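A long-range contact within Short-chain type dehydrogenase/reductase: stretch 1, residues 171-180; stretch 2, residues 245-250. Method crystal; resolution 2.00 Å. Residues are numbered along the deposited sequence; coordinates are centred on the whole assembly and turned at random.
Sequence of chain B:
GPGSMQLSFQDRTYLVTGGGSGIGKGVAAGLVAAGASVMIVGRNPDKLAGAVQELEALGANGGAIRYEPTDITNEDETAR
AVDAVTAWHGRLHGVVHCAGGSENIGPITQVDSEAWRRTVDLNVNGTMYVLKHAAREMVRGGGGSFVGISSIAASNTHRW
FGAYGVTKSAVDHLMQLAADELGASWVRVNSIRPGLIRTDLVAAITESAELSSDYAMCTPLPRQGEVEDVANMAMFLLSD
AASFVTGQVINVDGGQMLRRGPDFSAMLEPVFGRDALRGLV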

ATOM      1  N   VAL B 171      -7.987 -10.534   7.574  1.00 27.29           N
ATOM      2  CA  VAL B 171      -9.305  -9.954   7.804  1.00 27.31           C
ATOM      3  C   VAL B 171      -9.488  -8.688   7.004  1.00 26.68           C
ATOM      4  O   VAL B 171     -10.563  -8.459   6.451  1.00 25.79           O
ATOM      5  N   ASP B 172      -8.439  -7.880   6.915  1.00 25.48           N
ATOM      6  CA  ASP B 172      -8.533  -6.674   6.085  1.00 25.59           C
ATOM      7  C   ASP B 172      -8.760  -7.037   4.631  1.00 24.84           C
ATOM      8  O   ASP B 172      -9.620  -6.451   3.965  1.00 24.14           O
ATOM      9  N   HIS B 173      -8.046  -8.057   4.153  1.00 24.30           N
ATOM     10  CA  HIS B 173      -8.260  -8.483   2.793  1.00 24.37           C
ATOM     11  C   HIS B 173      -9.692  -8.996   2.588  1.00 23.64           C
ATOM     12  O   HIS B 173     -10.306  -8.719   1.554  1.00 22.39           O
ATOM     13  N   LEU B 174     -10.206  -9.747   3.569  1.00 23.41           N
ATOM     14  CA  LEU B 174     -11.560 -10.307   3.458  1.00 23.99           C
ATOM     15  C   LEU B 174     -12.624  -9.202   3.377  1.00 23.72           C
ATOM     16  O   LEU B 174     -13.599  -9.336   2.638  1.00 23.91           O
ATOM     17  N   MET B 175     -12.426  -8.107   4.118  1.00 24.11           N
ATOM     18  CA  MET B 175     -13.325  -6.951   4.035  1.00 23.88           C
ATOM     19  C   MET B 175     -13.311  -6.358   2.628  1.00 23.48           C
ATOM     20  O   MET B 175     -14.380  -6.073   2.033  1.00 24.03           O
ATOM     21  N   GLN B 176     -12.112  -6.183   2.078  1.00 22.75           N
ATOM     22  CA  GLN B 176     -11.988  -5.684   0.693  1.00 23.92           C
ATOM     23  C   GLN B 176     -12.597  -6.613  -0.382  1.00 24.01           C
ATOM     24  O   GLN B 176     -13.335  -6.144  -1.256  1.00 22.89           O
ATOM     25  N   LEU B 177     -12.339  -7.926  -0.277  1.00 23.65           N
ATOM     26  CA  LEU B 177     -12.961  -8.904  -1.165  1.00 23.17           C
ATOM     27  C   LEU B 177     -14.493  -8.827  -1.116  1.00 23.34           C
ATOM     28  O   LEU B 177     -15.154  -8.742  -2.160  1.00 22.74           O
ATOM     29  N   ALA B 178     -15.050  -8.855   0.102  1.00 22.77           N
ATOM     30  CA  ALA B 178     -16.489  -8.764   0.300  1.00 22.84           C
ATOM     31  C   ALA B 178     -17.108  -7.453  -0.249  1.00 22.25           C
ATOM     32  O   ALA B 178     -18.194  -7.458  -0.869  1.00 22.32           O
ATOM     33  N   ALA B 179     -16.432  -6.333  -0.010  1.00 22.35           N
ATOM     34  CA  ALA B 179     -16.843  -5.046  -0.573  1.00 22.24           C
ATOM     35  C   ALA B 179     -16.970  -5.183  -2.108  1.00 22.52           C
ATOM     36  O   ALA B 179     -17.935  -4.720  -2.696  1.00 22.06           O
ATOM     37  N   ASP B 180     -15.987  -5.827  -2.729  1.00 22.37           N
ATOM     38  CA  ASP B 180     -15.957  -5.996  -4.199  1.00 23.46           C
ATOM     39  C   ASP B 180     -17.172  -6.842  -4.651  1.00 24.25           C
ATOM     40  O   ASP B 180     -17.882  -6.471  -5.585  1.00 23.46           O
ATOM     41  N   VAL B 245     -18.811   4.937   0.628  1.00 20.60           N
ATOM     42  CA  VAL B 245     -17.483   4.532   1.150  1.00 20.38           C
ATOM     43  C   VAL B 245     -17.529   3.027   1.332  1.00 20.96           C
ATOM     44  O   VAL B 245     -18.272   2.507   2.170  1.00 21.43           O
ATOM     45  N   THR B 246     -16.787   2.318   0.514  1.00 20.59           N
ATOM     46  CA  THR B 246     -16.654   0.888   0.710  1.00 21.40           C
ATOM     47  C   THR B 246     -15.276   0.438   0.284  1.00 21.55           C
ATOM     48  O   THR B 246     -14.607   1.099  -0.548  1.00 21.25           O
ATOM     49  N   GLY B 247     -14.852  -0.670   0.881  1.00 22.00           N
ATOM     50  CA  GLY B 247     -13.569  -1.305   0.575  1.00 21.98           C
ATOM     51  C   GLY B 247     -12.367  -0.633   1.204  1.00 22.16           C
ATOM     52  O   GLY B 247     -11.236  -0.899   0.796  1.00 23.04           O
ATOM     53  N   GLN B 248     -12.613   0.268   2.169  1.00 21.93           N
ATOM     54  CA  GLN B 248     -11.555   1.060   2.777  1.00 21.31           C
ATOM     55  C   GLN B 248     -11.000   0.382   4.001  1.00 21.66           C
ATOM     56  O   GLN B 248     -11.705  -0.424   4.639  1.00 21.62           O
ATOM     57  N   VAL B 249      -9.732   0.681   4.303  1.00 21.57           N
ATOM     58  CA  VAL B 249      -9.031   0.154   5.476  1.00 22.20           C
ATOM     59  C   VAL B 249      -8.392   1.360   6.183  1.00 22.58           C
ATOM     60  O   VAL B 249      -7.426   1.908   5.701  1.00 22.58           O
ATOM     61  N   ILE B 250      -8.966   1.777   7.316  1.00 22.98           N
ATOM     62  CA  ILE B 250      -8.736   3.123   7.879  1.00 22.20           C
ATOM     63  C   ILE B 250      -8.156   3.028   9.297  1.00 22.78           C
ATOM     64  O   ILE B 250      -8.769   2.384  10.173  1.00 23.10           O
TER

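Residues 171-180 form part of a longer helix, and residues 245-250 run from a loop into the start of a strand. Their contact is modest, burying 276 Å² over both sides, and it is made by one face of the helix: Asp-172, Gln-176 and Ala-179 follow one another at spacings of four and three residues, so successive turns bring them to the same side. The backbones come closest at Gln-176 and Gly-247, whose CA atoms lie 4.7 Å apart; the gap widens to 6.9 Å between the CA atoms of Asp-172 and Val-249, leaving space there for side chains.

The direct polar link is a single hydrogen bond. Gln-176 leaves the helix sideways, but its chain, with chi1 m and chi2 t, extends so that its amide comes nearer to the loop. There Gln-176 NE2 donates to Gly-247 O at 3.0 Å, with an N-H...acceptor angle of 167°, close to linear. Glutamine suits the place because it combines reach with an NH2 group able to serve a carbonyl in a loop. Asp-172 is polar too, but both of its carboxylate oxygens are hydrogen-bonded elsewhere in the structure.

A second polar connection passes through water 1. The water donates to Ala-179 O at 2.8 Å and accepts from Thr-246 OG1 at 2.6 Å, so it joins a helix carbonyl to a loop side chain. Thr-246 points toward the helix with chi1 t, and its hydroxyl supplies the proton for this bridge.

Nonpolar packing fills the rest. Val-249, with chi1 t, points toward the helix and gives up the largest area of any residue here, 60 Å². It reaches two turns: Val-249 CG2 lies 3.8 Å from Gln-176 NE2 and also 4.3 Å from Asp-172 CB, and Val-249 CG1 lies 4.2 Å from Asp-172 CG. Asp-172 points toward the strand with chi1 m, and its contact with the valine is one of packing. Where the chains draw closer, small residues take over. Ala-179 points toward the loop, its CB 3.4 Å from Thr-246 OG1 and 3.5 Å from Gly-247 CA, so a methyl group is enough to fill the gap. Gly-247 meets it with its backbone, and an ideal CB there would point sideways, 3.6 Å from Ala-179 CB, a snug fit. The clearer reason for glycine is its positive phi of 78°, which by itself favours that residue.

Other side chains leave the interface free. Met-175 starts toward the second stretch, but with chi1 and chi2 both m its end leads away, and its nearest approach is 5.6 Å, from Met-175 CB to Gln-248 O. His-173, with chi1 t, points away from the loop. Gln-248 also points away from the helix; with chi1 and chi2 both m it folds back so that Gln-248 NE2 donates to Thr-246 O at 3.1 Å, a hydrogen bond within the second stretch that ties together the residues flanking Gly-247.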

ATOM      1  CB  VAL B 171      -9.516  -9.667   9.290  1.00 28.05           C
ATOM      2  CG1 VAL B 171     -10.672  -8.728   9.508  1.00 28.22           C
ATOM      3  CG2 VAL B 171      -9.724 -10.985  10.020  1.00 28.89           C
ATOM      4  CB  ASP B 172      -7.332  -5.750   6.306  1.00 25.75           C
ATOM      5  CG  ASP B 172      -7.304  -5.205   7.731  1.00 26.89           C
ATOM      6  OD1 ASP B 172      -8.380  -4.935   8.266  1.00 32.71           O
ATOM      7  OD2 ASP B 172      -6.242  -5.130   8.359  1.00 29.53           O
ATOM      8  CB  HIS B 173      -7.243  -9.538   2.349  1.00 24.65           C
ATOM      9  CG  HIS B 173      -7.340  -9.864   0.896  1.00 24.31           C
ATOM     10  ND1 HIS B 173      -6.595  -9.215  -0.061  1.00 26.30           N
ATOM     11  CD2 HIS B 173      -8.131 -10.734   0.230  1.00 24.82           C
ATOM     12  CE1 HIS B 173      -6.927  -9.670  -1.255  1.00 26.03           C
ATOM     13  NE2 HIS B 173      -7.864 -10.586  -1.109  1.00 23.99           N
ATOM     14  CB  LEU B 174     -11.852 -11.267   4.620  1.00 23.97           C
ATOM     15  CG  LEU B 174     -13.261 -11.856   4.736  1.00 24.16           C
ATOM     16  CD1 LEU B 174     -13.665 -12.623   3.504  1.00 23.62           C
ATOM     17  CD2 LEU B 174     -13.280 -12.762   5.954  1.00 24.94           C
ATOM     18  CB  MET B 175     -12.930  -5.857   5.035  1.00 24.01           C
ATOM     19  CG  MET B 175     -13.019  -6.184   6.535  1.00 24.72           C
ATOM     20  SD  MET B 175     -14.583  -6.787   7.165  1.00 25.65           S
ATOM     21  CE  MET B 175     -14.328  -8.570   7.004  1.00 21.40           C
ATOM     22  CB  GLN B 176     -10.536  -5.331   0.389  1.00 23.92           C
ATOM     23  CG  GLN B 176     -10.096  -4.134   1.212  1.00 23.79           C
ATOM     24  CD  GLN B 176      -8.756  -3.629   0.823  1.00 26.91           C
ATOM     25  OE1 GLN B 176      -7.817  -4.409   0.698  1.00 28.00           O
ATOM     26  NE2 GLN B 176      -8.647  -2.316   0.622  1.00 26.18           N
ATOM     27  CB  LEU B 177     -12.506 -10.303  -0.778  1.00 23.97           C
ATOM     28  CG  LEU B 177     -13.042 -11.533  -1.517  1.00 25.72           C
ATOM     29  CD1 LEU B 177     -12.784 -11.415  -3.013  1.00 27.30           C
ATOM     30  CD2 LEU B 177     -12.402 -12.810  -0.916  1.00 25.59           C
ATOM     31  CB  ALA B 178     -16.833  -8.962   1.783  1.00 22.39           C
ATOM     32  CB  ALA B 179     -15.813  -3.935  -0.220  1.00 22.06           C
ATOM     33  CB  ASP B 180     -14.654  -6.664  -4.618  1.00 23.38           C
ATOM     34  CG  ASP B 180     -14.279  -6.436  -6.100  1.00 26.51           C
ATOM     35  OD1 ASP B 180     -15.108  -5.966  -6.910  1.00 25.35           O
ATOM     36  OD2 ASP B 180     -13.099  -6.725  -6.448  1.00 28.22           O
ATOM     37  CB  VAL B 245     -17.160   5.238   2.497  1.00 20.20           C
ATOM     38  CG1 VAL B 245     -15.771   4.788   3.068  1.00 20.79           C
ATOM     39  CG2 VAL B 245     -17.202   6.761   2.324  1.00 20.00           C
ATOM     40  CB  THR B 246     -17.725   0.104  -0.057  1.00 22.01           C
ATOM     41  OG1 THR B 246     -17.769  -1.244   0.431  1.00 22.17           O
ATOM     42  CG2 THR B 246     -17.430   0.125  -1.588  1.00 19.87           C
ATOM     43  CB  GLN B 248     -12.086   2.457   3.129  1.00 22.13           C
ATOM     44  CG  GLN B 248     -12.615   3.230   1.915  1.00 20.62           C
ATOM     45  CD  GLN B 248     -11.579   3.258   0.817  1.00 23.25           C
ATOM     46  OE1 GLN B 248     -10.472   3.760   1.023  1.00 22.76           O
ATOM     47  NE2 GLN B 248     -11.897   2.655  -0.328  1.00 22.22           N
ATOM     48  CB  VAL B 249      -7.963  -0.883   5.104  1.00 21.99           C
ATOM     49  CG1 VAL B 249      -7.152  -1.289   6.347  1.00 23.37           C
ATOM     50  CG2 VAL B 249      -8.590  -2.097   4.461  1.00 21.83           C
ATOM     51  CB  ILE B 250     -10.095   3.899   7.946  1.00 21.97           C
ATOM     52  CG1 ILE B 250     -10.708   4.049   6.553  1.00 21.97           C
ATOM     53  CG2 ILE B 250      -9.901   5.284   8.561  1.00 23.00           C
ATOM     54  CD1 ILE B 250     -12.183   4.629   6.520  1.00 18.40           C
TER
HETATM   55  O   HOH W   1     -19.171  -2.715  -1.203  1.00 11.86           O